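Local coordinates for protein pyrethroid hydrolase (Sphingobium faniae, PDB 5Y5R) that hydrolyses pyrethroid insecticides such as cypermethrin and permethrin, cutting their ester bond to give an alcohol and a cyclopropanecarboxylic acid, at residues A17-V22 / A231-M236; T125-D130 / D201-P206; M156-G161 / L226-A231. All blocks are in the same frame, centred on the assembly; numbering follows the deposited sequence.

Interaction 1 of 3, residues A17-V22 / A231-M236; sequences ACYDAV and APYYSM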
# COMPACT_ATOMS: atom_id res chain seq x y z
N ALA A 17 -0.74 -0.11 -12.43
CA ALA A 17 -1.52 0.80 -13.26
C ALA A 17 -2.62 1.54 -12.50
O ALA A 17 -3.15 2.52 -13.03
CB ALA A 17 -2.13 0.02 -14.44
N CYS A 18 -3.00 1.07 -11.31
CA CYS A 18 -4.03 1.80 -10.57
C CYS A 18 -3.61 3.21 -10.22
O CYS A 18 -4.48 4.04 -9.97
CB CYS A 18 -4.43 1.08 -9.27
SG CYS A 18 -3.22 1.08 -7.90
N TYR A 19 -2.32 3.50 -10.24
CA TYR A 19 -1.74 4.81 -9.96
C TYR A 19 -1.63 5.72 -11.19
O TYR A 19 -1.02 6.79 -11.10
CB TYR A 19 -0.35 4.62 -9.34
CG TYR A 19 -0.39 4.11 -7.90
CD1 TYR A 19 -0.72 4.98 -6.84
CD2 TYR A 19 -0.09 2.80 -7.59
CE1 TYR A 19 -0.77 4.51 -5.49
CE2 TYR A 19 -0.11 2.35 -6.28
CZ TYR A 19 -0.46 3.19 -5.24
OH TYR A 19 -0.49 2.69 -3.95
N ASP A 20 -2.25 5.33 -12.32
CA ASP A 20 -2.08 6.04 -13.57
C ASP A 20 -2.46 7.52 -13.48
O ASP A 20 -1.91 8.35 -14.21
CB ASP A 20 -2.90 5.37 -14.68
CG ASP A 20 -2.19 4.20 -15.28
OD1 ASP A 20 -1.01 3.94 -14.92
OD2 ASP A 20 -2.81 3.53 -16.13
N ALA A 21 -3.37 7.89 -12.57
CA ALA A 21 -3.71 9.30 -12.51
C ALA A 21 -2.68 10.12 -11.72
O ALA A 21 -2.57 11.33 -11.92
CB ALA A 21 -5.09 9.48 -11.88
N VAL A 22 -1.87 9.46 -10.91
CA VAL A 22 -0.93 10.13 -10.04
C VAL A 22 0.46 10.25 -10.66
O VAL A 22 1.17 11.23 -10.42
CB VAL A 22 -0.91 9.35 -8.70
CG1 VAL A 22 -0.01 10.00 -7.71
CG2 VAL A 22 -2.31 9.34 -8.13
N ALA A 231 -9.86 4.58 -2.16
CA ALA A 231 -8.90 4.74 -3.26
C ALA A 231 -8.71 6.22 -3.61
O ALA A 231 -9.23 6.69 -4.63
CB ALA A 231 -9.34 3.93 -4.47
N PRO A 232 -7.97 6.97 -2.80
CA PRO A 232 -7.78 8.39 -3.12
C PRO A 232 -7.07 8.61 -4.46
O PRO A 232 -7.23 9.67 -5.08
CB PRO A 232 -6.95 8.92 -1.94
CG PRO A 232 -7.01 7.86 -0.89
CD PRO A 232 -7.19 6.57 -1.62
N TYR A 233 -6.25 7.65 -4.91
CA TYR A 233 -5.59 7.80 -6.22
C TYR A 233 -6.57 7.83 -7.39
O TYR A 233 -6.19 8.23 -8.50
CB TYR A 233 -4.56 6.68 -6.45
CG TYR A 233 -5.06 5.27 -6.19
CD1 TYR A 233 -4.99 4.72 -4.91
CD2 TYR A 233 -5.61 4.51 -7.21
CE1 TYR A 233 -5.46 3.47 -4.67
CE2 TYR A 233 -6.07 3.25 -6.98
CZ TYR A 233 -5.98 2.73 -5.72
OH TYR A 233 -6.46 1.49 -5.49
N TYR A 234 -7.82 7.40 -7.18
CA TYR A 234 -8.87 7.60 -8.17
C TYR A 234 -9.62 8.92 -7.99
O TYR A 234 -9.99 9.55 -8.97
CB TYR A 234 -9.87 6.46 -8.14
CG TYR A 234 -9.40 5.12 -8.68
CD1 TYR A 234 -8.37 5.02 -9.61
CD2 TYR A 234 -10.02 3.95 -8.23
CE1 TYR A 234 -7.95 3.74 -10.09
CE2 TYR A 234 -9.63 2.71 -8.70
CZ TYR A 234 -8.62 2.58 -9.60
OH TYR A 234 -8.30 1.30 -9.98
N SER A 235 -9.94 9.32 -6.76
CA SER A 235 -10.85 10.45 -6.61
C SER A 235 -10.16 11.80 -6.45
O SER A 235 -10.77 12.80 -6.83
CB SER A 235 -11.81 10.25 -5.44
OG SER A 235 -11.09 9.97 -4.28
N MSE A 236 -8.94 11.87 -5.92
CA MSE A 236 -8.25 13.17 -5.86
C MSE A 236 -6.75 13.05 -6.10
O MSE A 236 -5.93 13.36 -5.23
CB MSE A 236 -8.51 13.83 -4.50
CG MSE A 236 -8.46 12.82 -3.37
SE MSE A 236 -9.12 13.56 -1.66
CE MSE A 236 -11.01 13.52 -1.88
O HOH W 1 -4.87 6.54 -10.58
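Tyr-233 carries most of this contact, its ring set between Cys-18 of the loop and Ala-231 of its own segment. With chi1 at 49°, CG sits in the crowded position between backbone N and carbonyl carbon, which swings the ring toward 17-22. Packing is tightest at the CD2/CE2 side: Cys-18 O lies 3.0 Å from Tyr-233 CD2, and Cys-18 SG stands 4.2 Å from the Tyr-233 ring centroid, obliquely, in a sulfur-aromatic contact. Ala-231 CB lies over the opposite face, toward its rim, so a compact thiol and a methyl suit the narrow fit. Tyr-233 CE2 sits 3.6 Å above the centre of the Tyr-234 ring, whose hydroxyl is hydrogen-bonded to His-169. In this alpha/beta-hydrolase fold the arrangement joins the loop after the first strand, 3-9, to the short helix 232-235, with Ala-231 at its N-cap right after the charge-relay His-230; the Tyr-233 ring also meets His-77 edge-to-face. The Tyr-19 and Tyr-233 rings meet obliquely, centroids 5.2 Å apart and planes at 41°, with Tyr-19 OH bonded to Ile-9 O. Away from the ring the fit loosens. Val-22 CG2 meets Tyr-233 CB at 3.9 Å, the side chains crossing at about a right angle. Partly exposed Ala-21 offers its methyl to Tyr-233 O, and a water bridges the segments, donating to Cys-18 O (2.6 Å) and Tyr-233 O and accepting from Ala-21 N.

Interaction 2 of 3, residues T125-D130 / D201-P206; sequences TPHALD and DDVVLP. With 8NL ((2-methyl-3-phenyl-phenyl)methyl (1~{S})-3-[(~{E})-2-chloranyl-3,3,3-tris(fluoranyl)prop-1-enyl]-2,2-dimethyl-cyclopropane-1-carboxylate), chain G.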
# COMPACT_ATOMS: atom_id res chain seq x y z
N THR A 125 -11.26 -5.44 9.63
CA THR A 125 -11.77 -5.00 8.34
C THR A 125 -12.85 -5.97 7.87
O THR A 125 -12.65 -6.70 6.88
CB THR A 125 -10.64 -4.90 7.32
OG1 THR A 125 -9.98 -6.16 7.24
CG2 THR A 125 -9.62 -3.84 7.74
N PRO A 126 -14.01 -5.99 8.55
CA PRO A 126 -15.01 -7.02 8.22
C PRO A 126 -15.63 -6.87 6.85
O PRO A 126 -16.05 -7.89 6.30
CB PRO A 126 -16.07 -6.86 9.31
CG PRO A 126 -15.95 -5.49 9.75
CD PRO A 126 -14.50 -5.12 9.63
N HIS A 127 -15.72 -5.65 6.29
CA HIS A 127 -16.21 -5.49 4.93
C HIS A 127 -15.32 -6.26 3.94
O HIS A 127 -15.83 -6.92 3.03
CB HIS A 127 -16.26 -4.02 4.50
CG HIS A 127 -17.40 -3.23 5.06
ND1 HIS A 127 -17.87 -3.37 6.35
CD2 HIS A 127 -18.14 -2.24 4.50
CE1 HIS A 127 -18.86 -2.51 6.55
NE2 HIS A 127 -19.04 -1.81 5.45
N ALA A 128 -14.00 -6.16 4.10
CA ALA A 128 -13.12 -6.89 3.19
C ALA A 128 -13.21 -8.39 3.39
O ALA A 128 -13.25 -9.15 2.42
CB ALA A 128 -11.68 -6.41 3.35
N LEU A 129 -13.19 -8.86 4.64
CA LEU A 129 -13.27 -10.31 4.86
C LEU A 129 -14.58 -10.88 4.34
O LEU A 129 -14.64 -12.07 3.98
CB LEU A 129 -13.09 -10.67 6.34
CG LEU A 129 -11.79 -10.26 7.02
CD1 LEU A 129 -11.81 -10.66 8.49
CD2 LEU A 129 -10.60 -10.89 6.33
N ASP A 130 -15.63 -10.06 4.29
CA ASP A 130 -16.92 -10.50 3.76
C ASP A 130 -16.85 -10.75 2.25
O ASP A 130 -17.38 -11.74 1.75
CB ASP A 130 -17.96 -9.42 4.04
CG ASP A 130 -19.34 -9.76 3.48
OD1 ASP A 130 -19.92 -10.74 3.94
OD2 ASP A 130 -19.86 -9.07 2.58
N ASP A 201 -13.09 8.62 4.83
CA ASP A 201 -14.35 7.91 4.63
C ASP A 201 -14.15 6.47 4.16
O ASP A 201 -15.04 5.91 3.53
CB ASP A 201 -15.28 8.66 3.67
CG ASP A 201 -15.58 10.09 4.14
OD1 ASP A 201 -15.26 10.40 5.30
OD2 ASP A 201 -16.16 10.89 3.36
N ASP A 202 -12.99 5.90 4.42
CA ASP A 202 -12.73 4.52 4.04
C ASP A 202 -13.61 3.56 4.86
O ASP A 202 -13.70 3.67 6.09
CB ASP A 202 -11.24 4.23 4.20
CG ASP A 202 -10.79 2.96 3.47
OD1 ASP A 202 -11.64 2.05 3.24
OD2 ASP A 202 -9.61 2.88 3.08
N VAL A 203 -14.29 2.63 4.18
CA VAL A 203 -15.06 1.59 4.84
C VAL A 203 -14.43 0.21 4.73
O VAL A 203 -14.86 -0.72 5.45
CB VAL A 203 -16.52 1.54 4.35
CG1 VAL A 203 -17.25 2.85 4.65
CG2 VAL A 203 -16.60 1.13 2.88
N VAL A 204 -13.44 0.03 3.86
CA VAL A 204 -12.62 -1.17 3.86
C VAL A 204 -11.75 -1.18 5.11
O VAL A 204 -11.88 -2.04 6.00
CB VAL A 204 -11.75 -1.20 2.59
CG1 VAL A 204 -10.75 -2.35 2.58
CG2 VAL A 204 -12.63 -1.19 1.36
N LEU A 205 -10.95 -0.14 5.26
CA LEU A 205 -10.09 0.06 6.42
C LEU A 205 -10.59 1.30 7.16
O LEU A 205 -10.27 2.43 6.77
CB LEU A 205 -8.64 0.24 5.98
CG LEU A 205 -7.64 0.50 7.09
CD1 LEU A 205 -7.54 -0.72 7.92
CD2 LEU A 205 -6.32 0.82 6.48
N PRO A 206 -11.41 1.13 8.20
CA PRO A 206 -12.08 2.28 8.84
C PRO A 206 -11.09 3.25 9.48
O PRO A 206 -9.98 2.87 9.87
CB PRO A 206 -12.99 1.63 9.89
CG PRO A 206 -13.15 0.19 9.41
CD PRO A 206 -11.87 -0.16 8.75
C 8NL G . -8.99 -5.52 -3.28
C8 8NL G . -10.76 -5.39 -6.93
C9 8NL G . -11.49 -6.35 -7.62
C10 8NL G . -12.52 -7.03 -6.98
C11 8NL G . -12.77 -6.70 -5.65
C12 8NL G . -12.02 -5.73 -4.98
C13 8NL G . -7.37 -3.16 -2.28
O 8NL G . -7.78 -3.62 -0.97
CL 8NL G . -9.00 -7.72 4.76
C21 8NL G . -8.23 -6.91 3.38
C22 8NL G . -8.33 -7.59 2.04
F2 8NL G . -9.20 -6.92 1.30
F1 8NL G . -7.17 -7.67 1.41
F 8NL G . -8.76 -8.82 2.25
C20 8NL G . -7.64 -5.73 3.55
C16 8NL G . -6.95 -5.02 2.41
C17 8NL G . -6.71 -3.59 2.87
C18 8NL G . -5.25 -3.90 3.13
C19 8NL G . -7.51 -3.21 4.13
C15 8NL G . -7.55 -3.88 1.60
C14 8NL G . -6.90 -3.82 0.21
O1 8NL G . -5.68 -4.00 0.09
C2 8NL G . -8.41 -3.10 -3.40
C3 8NL G . -8.59 -1.86 -4.01
C4 8NL G . -9.50 -1.66 -5.04
C5 8NL G . -10.24 -2.73 -5.53
C6 8NL G . -10.11 -3.99 -4.97
C1 8NL G . -9.19 -4.18 -3.91
C7 8NL G . -10.98 -5.06 -5.61
O HOH W 2 -14.12 -3.38 6.57
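The acid-side end of the pyrethroid pocket is lined by this contact between the start of helix 126-131 and the loop that bears the charge-relay Asp-202. Thr-125 OG1 comes within 3.1 Å of the ligand chlorine CL, Ala-128 CB lies 3.3 Å from its fluorine F2, and Val-204 CG1 packs 3.7 Å from the cyclopropane carbon C15. The small, apolar Ala-128 and Val-204 suit this surface, and meet each other at 4.2 Å, CB to CG1. Thr-125 turns its methyl to the loop, CG2 lying 3.4 Å from Val-204 O, while its hydroxyl faces the ligand and bonds weakly to Val-116 O. In the alpha/beta-hydrolase fold the loop carrying Asp-202 follows strand 194-199, and here an Asx motif shapes it: Asp-202 OD1 accepts from Leu-205 N at 3.1 Å, from above the carboxylate plane. On the outer side, Val-203 O sits 3.5 Å above one face of the His-127 ring, off-centre. An alanine in place of His-127 would remove this flat cover and would probably loosen the outer edge of the contact. Between the backbones a water accepts from His-127 N and donates to Val-204 O at 2.7 Å.

Interaction 3 of 3, residues M156-G161 / L226-A231; sequences MGDYPG and LPASHA. With 8NL ((2-methyl-3-phenyl-phenyl)methyl (1~{S})-3-[(~{E})-2-chloranyl-3,3,3-tris(fluoranyl)prop-1-enyl]-2,2-dimethyl-cyclopropane-1-carboxylate), chain G.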
# COMPACT_ATOMS: atom_id res chain seq x y z
N MSE A 156 -14.30 0.43 -4.97
CA MSE A 156 -14.05 1.28 -6.18
C MSE A 156 -15.00 2.48 -6.26
O MSE A 156 -15.27 3.03 -7.34
CB MSE A 156 -14.22 0.47 -7.48
CG MSE A 156 -13.34 -0.79 -7.64
SE MSE A 156 -14.17 -2.13 -8.86
CE MSE A 156 -14.75 -3.44 -7.47
N GLY A 157 -15.54 2.87 -5.11
CA GLY A 157 -16.43 4.01 -5.06
C GLY A 157 -15.77 5.32 -5.44
O GLY A 157 -16.47 6.27 -5.77
N ASP A 158 -14.45 5.41 -5.28
CA ASP A 158 -13.67 6.60 -5.62
C ASP A 158 -13.39 6.74 -7.11
O ASP A 158 -12.77 7.74 -7.50
CB ASP A 158 -12.34 6.63 -4.88
CG ASP A 158 -12.50 6.86 -3.39
OD1 ASP A 158 -12.50 8.05 -2.98
OD2 ASP A 158 -12.62 5.88 -2.65
N TYR A 159 -13.73 5.73 -7.94
CA TYR A 159 -13.37 5.84 -9.36
C TYR A 159 -14.20 6.94 -10.02
O TYR A 159 -15.43 6.91 -9.92
CB TYR A 159 -13.57 4.50 -10.10
CG TYR A 159 -12.94 4.54 -11.49
CD1 TYR A 159 -11.56 4.50 -11.64
CD2 TYR A 159 -13.72 4.67 -12.62
CE1 TYR A 159 -10.97 4.55 -12.88
CE2 TYR A 159 -13.14 4.73 -13.88
CZ TYR A 159 -11.76 4.67 -14.00
OH TYR A 159 -11.16 4.73 -15.24
N PRO A 160 -13.56 7.90 -10.71
CA PRO A 160 -14.35 8.95 -11.37
C PRO A 160 -15.34 8.38 -12.40
O PRO A 160 -15.14 7.35 -12.96
CB PRO A 160 -13.30 9.82 -12.05
CG PRO A 160 -12.02 9.48 -11.42
CD PRO A 160 -12.12 8.06 -10.97
N GLY A 161 -16.42 9.08 -12.64
CA GLY A 161 -17.40 8.56 -13.57
C GLY A 161 -17.97 7.27 -13.03
O GLY A 161 -18.70 7.30 -12.06
N LEU A 226 -7.15 13.00 4.16
CA LEU A 226 -7.85 13.26 2.92
C LEU A 226 -9.31 12.88 3.07
O LEU A 226 -9.60 11.87 3.73
CB LEU A 226 -7.24 12.44 1.78
CG LEU A 226 -5.80 12.62 1.36
CD1 LEU A 226 -5.57 11.69 0.16
CD2 LEU A 226 -5.47 14.07 1.03
N PRO A 227 -10.29 13.69 2.47
CA PRO A 227 -11.73 13.36 2.56
C PRO A 227 -12.19 12.36 1.49
O PRO A 227 -13.09 12.63 0.70
CB PRO A 227 -12.37 14.73 2.36
CG PRO A 227 -11.42 15.45 1.43
CD PRO A 227 -10.04 14.92 1.70
N ALA A 228 -11.58 11.16 1.49
CA ALA A 228 -11.79 10.17 0.43
C ALA A 228 -12.12 8.79 1.02
O ALA A 228 -11.81 8.49 2.17
CB ALA A 228 -10.54 10.04 -0.43
N SER A 229 -12.70 7.92 0.20
CA SER A 229 -12.86 6.53 0.64
C SER A 229 -11.64 5.74 0.23
O SER A 229 -10.54 6.31 0.20
CB SER A 229 -14.15 5.87 0.13
OG SER A 229 -14.34 5.99 -1.26
N HIS A 230 -11.80 4.45 -0.09
CA HIS A 230 -10.67 3.52 -0.09
C HIS A 230 -9.56 3.88 -1.07
O HIS A 230 -8.40 3.51 -0.85
CB HIS A 230 -11.16 2.09 -0.41
CG HIS A 230 -10.11 1.05 -0.14
ND1 HIS A 230 -9.39 1.02 1.04
CD2 HIS A 230 -9.58 0.09 -0.93
CE1 HIS A 230 -8.51 0.04 0.98
NE2 HIS A 230 -8.59 -0.53 -0.21
N ALA A 231 -9.86 4.58 -2.16
CA ALA A 231 -8.90 4.74 -3.26
C ALA A 231 -8.71 6.22 -3.61
O ALA A 231 -9.23 6.69 -4.63
CB ALA A 231 -9.34 3.93 -4.47
C 8NL G . -8.99 -5.52 -3.28
C8 8NL G . -10.76 -5.39 -6.93
C9 8NL G . -11.49 -6.35 -7.62
C10 8NL G . -12.52 -7.03 -6.98
C11 8NL G . -12.77 -6.70 -5.65
C12 8NL G . -12.02 -5.73 -4.98
C13 8NL G . -7.37 -3.16 -2.28
O 8NL G . -7.78 -3.62 -0.97
CL 8NL G . -9.00 -7.72 4.76
C21 8NL G . -8.23 -6.91 3.38
C22 8NL G . -8.33 -7.59 2.04
F2 8NL G . -9.20 -6.92 1.30
F1 8NL G . -7.17 -7.67 1.41
F 8NL G . -8.76 -8.82 2.25
C20 8NL G . -7.64 -5.73 3.55
C16 8NL G . -6.95 -5.02 2.41
C17 8NL G . -6.71 -3.59 2.87
C18 8NL G . -5.25 -3.90 3.13
C19 8NL G . -7.51 -3.21 4.13
C15 8NL G . -7.55 -3.88 1.60
C14 8NL G . -6.90 -3.82 0.21
O1 8NL G . -5.68 -4.00 0.09
C2 8NL G . -8.41 -3.10 -3.40
C3 8NL G . -8.59 -1.86 -4.01
C4 8NL G . -9.50 -1.66 -5.04
C5 8NL G . -10.24 -2.73 -5.53
C6 8NL G . -10.11 -3.99 -4.97
C1 8NL G . -9.19 -4.18 -3.91
C7 8NL G . -10.98 -5.06 -5.61
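Asp-158 OD1 is held by two hydrogen bonds: Ser-229 N donates to its syn lone pair at 3.2 Å, with an N-H...O angle of 142°, and Ser-235 OG supplies the second. The other carboxylate oxygen, OD2, takes a nearly straight bond from Ala-231 N (3.1 Å, 173°), though its place in the model is less sure because it lies too close to Ser-229 OG. The carboxylate thus reaches backbone N-H groups on both sides of His-230. Its chi1 of -69° sets CG anti to the carbonyl carbon and aims the group from a type I beta turn, 156 to 159, at the loop after strand 222-226. An aspartate suits this place because it is short and offers two acceptors to neighbouring amides. Ala-228 CB lies 3.8 Å from Asp-158 OD1, and Asp-158 CB packs 3.1 Å from Ala-231 O.

His-230 makes no polar bond to the turn itself. Its CG is anti to the backbone N, which carries the imidazole away to the ligand. ND1 is bonded to Asp-202 OD2, while NE2 donates to the alkoxy ester oxygen O of the ligand at 3.3 Å; ligand C13 lies in the ring plane at its edge. This matches the charge relay of the alpha/beta hydrolases, with Ser-78, also bonded to the ligand, probably the nucleophile. The geometry is consistent with His-230 passing a proton to the leaving alcohol, while Asp-158, as a second-shell residue, probably steadies the backbone from which the imidazole projects.

How the interactions relate
From the N terminus, 17-22 follows the first strand of the parallel sheet and pairs with 231-236: interaction 1 closes the longest loop, with 208 residues between its segments, and both other interactions lie nested within it. Next come 125-130 and 156-161, both in the long insertion between strands 95-101 and 194-199 that forms the cap of the fold. Each returns to the sheet's C-terminal half, interaction 2 at the loop after 194-199 and interaction 3 at the loop after 222-226, so their segments alternate along the chain and their closures cross. Interactions 1 and 3 share Ala-231, while interactions 2 and 3 meet where Asp-201 N approaches Ala-228 O, and both touch the bound pyrethroid.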